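Local coordinates for Lin0012 protein (Listeria innocua, PDB 3K17) that probably phosphorylates phosphomevalonate with ATP in the mevalonate route to isopentenyl diphosphate, at residues A[6-18]-A[30-44]. Residues are numbered along the deposited sequence; the frame is centred on the assembly and turned at random.
Sequences KLQVKIPGKLYVA and AILTAVNRYITLTLE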
loop_
_atom_site.group_PDB
_atom_site.type_symbol
_atom_site.label_atom_id
_atom_site.label_comp_id
_atom_site.label_asym_id
_atom_site.label_seq_id
_atom_site.Cartn_x
_atom_site.Cartn_y
_atom_site.Cartn_z
ATOM N N LYS A 6 -17.962 -21.632 -36.814
ATOM C CA LYS A 6 -17.756 -21.375 -35.399
ATOM C C LYS A 6 -18.124 -22.610 -34.593
ATOM O O LYS A 6 -18.908 -23.443 -35.040
ATOM C CB LYS A 6 -18.613 -20.194 -34.941
ATOM C CG LYS A 6 -18.286 -18.878 -35.622
ATOM C CD LYS A 6 -19.051 -17.737 -34.978
ATOM C CE LYS A 6 -18.829 -16.418 -35.706
ATOM N NZ LYS A 6 -19.406 -16.436 -37.080
ATOM N N LEU A 7 -17.547 -22.727 -33.404
ATOM C CA LEU A 7 -17.828 -23.846 -32.518
ATOM C C LEU A 7 -18.793 -23.353 -31.442
ATOM O O LEU A 7 -18.517 -22.364 -30.760
ATOM C CB LEU A 7 -16.529 -24.338 -31.879
ATOM C CG LEU A 7 -16.617 -25.317 -30.707
ATOM C CD1 LEU A 7 -17.351 -26.580 -31.127
ATOM C CD2 LEU A 7 -15.206 -25.647 -30.231
ATOM N N GLN A 8 -19.930 -24.027 -31.299
ATOM C CA GLN A 8 -20.911 -23.628 -30.295
ATOM C C GLN A 8 -21.027 -24.674 -29.197
ATOM O O GLN A 8 -21.278 -25.849 -29.473
ATOM C CB GLN A 8 -22.293 -23.422 -30.921
ATOM C CG GLN A 8 -23.320 -22.861 -29.936
ATOM C CD GLN A 8 -24.760 -23.073 -30.375
ATOM O OE1 GLN A 8 -25.254 -24.202 -30.405
ATOM N NE2 GLN A 8 -25.439 -21.987 -30.717
ATOM N N VAL A 9 -20.841 -24.247 -27.954
ATOM C CA VAL A 9 -20.940 -25.149 -26.807
ATOM C C VAL A 9 -22.065 -24.686 -25.884
ATOM O O VAL A 9 -22.094 -23.534 -25.452
ATOM C CB VAL A 9 -19.621 -25.185 -26.001
ATOM C CG1 VAL A 9 -19.815 -25.984 -24.711
ATOM C CG2 VAL A 9 -18.502 -25.804 -26.849
ATOM N N LYS A 10 -23.000 -25.581 -25.598
ATOM C CA LYS A 10 -24.105 -25.254 -24.713
ATOM C C LYS A 10 -24.023 -26.139 -23.488
ATOM O O LYS A 10 -24.107 -27.365 -23.587
ATOM C CB LYS A 10 -25.454 -25.456 -25.406
ATOM C CG LYS A 10 -25.617 -24.639 -26.674
ATOM C CD LYS A 10 -26.989 -24.844 -27.304
ATOM C CE LYS A 10 -27.951 -23.743 -26.906
ATOM N NZ LYS A 10 -27.491 -22.410 -27.415
ATOM N N ILE A 11 -23.847 -25.497 -22.337
ATOM C CA ILE A 11 -23.748 -26.185 -21.062
ATOM C C ILE A 11 -25.010 -25.908 -20.265
ATOM O O ILE A 11 -25.400 -24.742 -20.046
ATOM C CB ILE A 11 -22.524 -25.698 -20.252
ATOM C CG1 ILE A 11 -21.249 -25.862 -21.085
ATOM C CG2 ILE A 11 -22.412 -26.478 -18.959
ATOM C CD1 ILE A 11 -21.024 -27.291 -21.630
ATOM N N PRO A 12 -25.677 -26.977 -19.818
ATOM C CA PRO A 12 -26.908 -26.844 -19.043
ATOM C C PRO A 12 -26.626 -26.403 -17.612
ATOM O O PRO A 12 -25.535 -26.639 -17.088
ATOM C CB PRO A 12 -27.492 -28.251 -19.101
ATOM C CG PRO A 12 -26.244 -29.106 -19.030
ATOM C CD PRO A 12 -25.305 -28.396 -19.992
ATOM N N GLY A 13 -27.612 -25.753 -17.000
ATOM C CA GLY A 13 -27.489 -25.328 -15.618
ATOM C C GLY A 13 -27.725 -26.557 -14.755
ATOM O O GLY A 13 -28.017 -27.631 -15.283
ATOM N N LYS A 14 -27.625 -26.410 -13.438
ATOM C CA LYS A 14 -27.795 -27.550 -12.542
ATOM C C LYS A 14 -28.698 -27.255 -11.360
ATOM O O LYS A 14 -28.889 -26.106 -10.973
ATOM C CB LYS A 14 -26.432 -27.994 -12.004
ATOM C CG LYS A 14 -25.795 -26.967 -11.037
ATOM C CD LYS A 14 -26.143 -27.245 -9.563
ATOM C CE LYS A 14 -26.036 -25.988 -8.691
ATOM N NZ LYS A 14 -27.220 -25.082 -8.902
ATOM N N LEU A 15 -29.225 -28.323 -10.777
ATOM C CA LEU A 15 -30.081 -28.234 -9.610
ATOM C C LEU A 15 -29.821 -29.426 -8.710
ATOM O O LEU A 15 -29.941 -30.573 -9.147
ATOM C CB LEU A 15 -31.559 -28.235 -10.019
ATOM C CG LEU A 15 -32.151 -26.902 -10.486
ATOM C CD1 LEU A 15 -33.575 -27.106 -10.971
ATOM C CD2 LEU A 15 -32.109 -25.901 -9.322
ATOM N N TYR A 16 -29.441 -29.162 -7.465
ATOM C CA TYR A 16 -29.240 -30.239 -6.511
ATOM C C TYR A 16 -30.635 -30.770 -6.226
ATOM O O TYR A 16 -31.596 -29.997 -6.149
ATOM C CB TYR A 16 -28.625 -29.708 -5.217
ATOM C CG TYR A 16 -27.115 -29.708 -5.224
ATOM C CD1 TYR A 16 -26.403 -30.869 -4.920
ATOM C CD2 TYR A 16 -26.398 -28.566 -5.576
ATOM C CE1 TYR A 16 -25.021 -30.900 -4.966
ATOM C CE2 TYR A 16 -25.005 -28.584 -5.629
ATOM C CZ TYR A 16 -24.326 -29.756 -5.323
ATOM O OH TYR A 16 -22.953 -29.796 -5.382
ATOM N N VAL A 17 -30.752 -32.083 -6.078
ATOM C CA VAL A 17 -32.047 -32.694 -5.802
ATOM C C VAL A 17 -32.073 -33.234 -4.374
ATOM O O VAL A 17 -33.102 -33.187 -3.715
ATOM C CB VAL A 17 -32.347 -33.840 -6.788
ATOM C CG1 VAL A 17 -33.667 -34.517 -6.418
ATOM C CG2 VAL A 17 -32.417 -33.297 -8.209
ATOM N N ALA A 18 -30.924 -33.718 -3.906
ATOM C CA ALA A 18 -30.795 -34.266 -2.562
ATOM C C ALA A 18 -29.324 -34.380 -2.164
ATOM O O ALA A 18 -28.454 -34.495 -3.018
ATOM C CB ALA A 18 -31.451 -35.649 -2.504
ATOM N N ALA A 30 -24.540 -36.908 -3.628
ATOM C CA ALA A 30 -25.699 -36.062 -3.881
ATOM C C ALA A 30 -26.287 -36.427 -5.233
ATOM O O ALA A 30 -25.599 -36.984 -6.092
ATOM C CB ALA A 30 -25.307 -34.579 -3.869
ATOM N N ILE A 31 -27.566 -36.115 -5.407
ATOM C CA ILE A 31 -28.262 -36.364 -6.656
ATOM C C ILE A 31 -28.444 -34.989 -7.310
ATOM O O ILE A 31 -28.765 -34.024 -6.627
ATOM C CB ILE A 31 -29.664 -36.955 -6.418
ATOM C CG1 ILE A 31 -29.559 -38.289 -5.665
ATOM C CG2 ILE A 31 -30.386 -37.126 -7.761
ATOM C CD1 ILE A 31 -28.787 -39.358 -6.416
ATOM N N LEU A 32 -28.219 -34.898 -8.617
ATOM C CA LEU A 32 -28.408 -33.627 -9.314
ATOM C C LEU A 32 -28.961 -33.862 -10.696
ATOM O O LEU A 32 -28.789 -34.936 -11.274
ATOM C CB LEU A 32 -27.091 -32.858 -9.484
ATOM C CG LEU A 32 -26.261 -32.390 -8.289
ATOM C CD1 LEU A 32 -25.047 -33.299 -8.136
ATOM C CD2 LEU A 32 -25.806 -30.935 -8.536
ATOM N N THR A 33 -29.640 -32.853 -11.220
ATOM C CA THR A 33 -30.141 -32.928 -12.570
ATOM C C THR A 33 -29.730 -31.645 -13.274
ATOM O O THR A 33 -29.696 -30.573 -12.661
ATOM C CB THR A 33 -31.682 -33.057 -12.646
ATOM O OG1 THR A 33 -32.074 -33.092 -14.026
ATOM C CG2 THR A 33 -32.370 -31.864 -11.989
ATOM N N ALA A 34 -29.384 -31.762 -14.549
ATOM C CA ALA A 34 -29.033 -30.594 -15.338
ATOM C C ALA A 34 -30.386 -30.054 -15.803
ATOM O O ALA A 34 -31.370 -30.803 -15.842
ATOM C CB ALA A 34 -28.169 -30.999 -16.524
ATOM N N VAL A 35 -30.454 -28.771 -16.145
ATOM C CA VAL A 35 -31.721 -28.189 -16.582
ATOM C C VAL A 35 -31.653 -27.661 -18.010
ATOM O O VAL A 35 -30.573 -27.412 -18.549
ATOM C CB VAL A 35 -32.178 -27.035 -15.635
ATOM C CG1 VAL A 35 -32.160 -27.506 -14.184
ATOM C CG2 VAL A 35 -31.269 -25.838 -15.798
ATOM N N ASN A 36 -32.827 -27.489 -18.607
ATOM C CA ASN A 36 -32.959 -27.003 -19.970
ATOM C C ASN A 36 -32.735 -25.488 -20.130
ATOM O O ASN A 36 -33.455 -24.819 -20.874
ATOM C CB ASN A 36 -34.344 -27.393 -20.499
ATOM C CG ASN A 36 -35.469 -26.879 -19.618
ATOM O OD1 ASN A 36 -35.438 -27.028 -18.395
ATOM N ND2 ASN A 36 -36.472 -26.275 -20.237
ATOM N N ARG A 37 -31.735 -24.956 -19.431
ATOM C CA ARG A 37 -31.379 -23.531 -19.505
ATOM C C ARG A 37 -29.864 -23.567 -19.605
ATOM O O ARG A 37 -29.192 -24.222 -18.808
ATOM C CB ARG A 37 -31.882 -22.791 -18.265
ATOM C CG ARG A 37 -33.414 -22.756 -18.247
ATOM C CD ARG A 37 -34.031 -22.335 -16.924
ATOM N NE ARG A 37 -35.453 -22.671 -16.940
ATOM C CZ ARG A 37 -36.381 -22.011 -17.627
ATOM N NH1 ARG A 37 -36.053 -20.946 -18.349
ATOM N NH2 ARG A 37 -37.631 -22.457 -17.644
ATOM N N TYR A 38 -29.333 -22.858 -20.592
ATOM C CA TYR A 38 -27.917 -22.933 -20.881
ATOM C C TYR A 38 -27.043 -21.693 -20.892
ATOM O O TYR A 38 -27.497 -20.551 -21.013
ATOM C CB TYR A 38 -27.747 -23.593 -22.256
ATOM C CG TYR A 38 -28.427 -24.938 -22.391
ATOM C CD1 TYR A 38 -27.702 -26.119 -22.234
ATOM C CD2 TYR A 38 -29.806 -25.029 -22.606
ATOM C CE1 TYR A 38 -28.315 -27.349 -22.281
ATOM C CE2 TYR A 38 -30.445 -26.274 -22.652
ATOM C CZ TYR A 38 -29.683 -27.428 -22.487
ATOM O OH TYR A 38 -30.268 -28.667 -22.520
ATOM N N ILE A 39 -25.755 -21.975 -20.774
ATOM C CA ILE A 39 -24.725 -20.981 -20.912
ATOM C C ILE A 39 -24.254 -21.406 -22.302
ATOM O O ILE A 39 -24.130 -22.610 -22.575
ATOM C CB ILE A 39 -23.602 -21.162 -19.867
ATOM C CG1 ILE A 39 -23.928 -20.299 -18.636
ATOM C CG2 ILE A 39 -22.249 -20.796 -20.482
ATOM C CD1 ILE A 39 -22.927 -20.380 -17.524
ATOM N N THR A 40 -24.045 -20.444 -23.195
ATOM C CA THR A 40 -23.597 -20.756 -24.549
ATOM C C THR A 40 -22.253 -20.098 -24.817
ATOM O O THR A 40 -22.112 -18.885 -24.681
ATOM C CB THR A 40 -24.607 -20.251 -25.602
ATOM O OG1 THR A 40 -25.875 -20.872 -25.379
ATOM C CG2 THR A 40 -24.132 -20.586 -27.012
ATOM N N LEU A 41 -21.261 -20.901 -25.183
ATOM C CA LEU A 41 -19.938 -20.370 -25.485
ATOM C C LEU A 41 -19.653 -20.597 -26.974
ATOM O O LEU A 41 -19.624 -21.737 -27.443
ATOM C CB LEU A 41 -18.875 -21.068 -24.617
ATOM C CG LEU A 41 -17.490 -20.411 -24.621
ATOM C CD1 LEU A 41 -16.681 -20.889 -23.434
ATOM C CD2 LEU A 41 -16.763 -20.717 -25.935
ATOM N N THR A 42 -19.468 -19.505 -27.714
ATOM C CA THR A 42 -19.177 -19.585 -29.144
ATOM C C THR A 42 -17.693 -19.280 -29.353
ATOM O O THR A 42 -17.197 -18.226 -28.937
ATOM C CB THR A 42 -20.060 -18.593 -29.932
ATOM O OG1 THR A 42 -21.440 -18.875 -29.659
ATOM C CG2 THR A 42 -19.819 -18.722 -31.435
ATOM N N LEU A 43 -16.984 -20.216 -29.977
ATOM C CA LEU A 43 -15.550 -20.072 -30.213
ATOM C C LEU A 43 -15.195 -20.054 -31.689
ATOM O O LEU A 43 -15.777 -20.784 -32.489
ATOM C CB LEU A 43 -14.788 -21.211 -29.521
ATOM C CG LEU A 43 -13.278 -21.352 -29.761
ATOM C CD1 LEU A 43 -12.672 -22.165 -28.639
ATOM C CD2 LEU A 43 -12.998 -22.022 -31.117
ATOM N N GLU A 44 -14.221 -19.227 -32.043
ATOM C CA GLU A 44 -13.788 -19.121 -33.426
ATOM C C GLU A 44 -12.337 -18.667 -33.454
ATOM O O GLU A 44 -11.835 -18.118 -32.474
ATOM C CB GLU A 44 -14.660 -18.107 -34.168
ATOM C CG GLU A 44 -14.435 -16.676 -33.726
ATOM C CD GLU A 44 -15.515 -15.727 -34.211
ATOM O OE1 GLU A 44 -16.671 -15.861 -33.758
ATOM O OE2 GLU A 44 -15.207 -14.846 -35.043
#
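One long strand, 7-18, pairs antiparallel with two successive strands, 30-35 and 37-44, in the N-terminal sheet of this GHMP-family kinase; the second segment turns a corner at Asn36. Along 37-44 the ladder is regular, with paired backbone bonds joining Leu7 to Leu43, Val9 to Leu41 and Ile11 to Ile39. Gly13 N donates to Arg37 O (2.8 Å), and Gly13 O accepts Val35 N from above its carbonyl plane. A classic beta bulge ends the ladder, Val17 and Ala18 both facing Ile31, whose O takes a 2.8 Å bond from Val17 N and a weak one from Ala18 N.

Leu32 lays CD2 over the centre of the Tyr16 ring, 3.5 Å from the centroid, a CH-pi contact, and Ala30 CB meets the ring edge. Pro12 CB lies 3.4 Å from Tyr38 CE1, and Tyr38 OH is hydrogen-bonded to Arg353 N. Doubly bent at chi3 (97°) and chi4, Lys10 runs beside Thr40, and its NZ donates a hydrogen bond to Thr40 OG1 (3.0 Å). Strand 7-18 thus runs on past the turn, regularly paired on both sides (Ile11-Ile39, Leu15-Thr33); in the 37-44 half, Ile11, Ile39 and Leu41 pack against helix 119-135, with Lys10, Thr40 and Tyr38 on the opposite face.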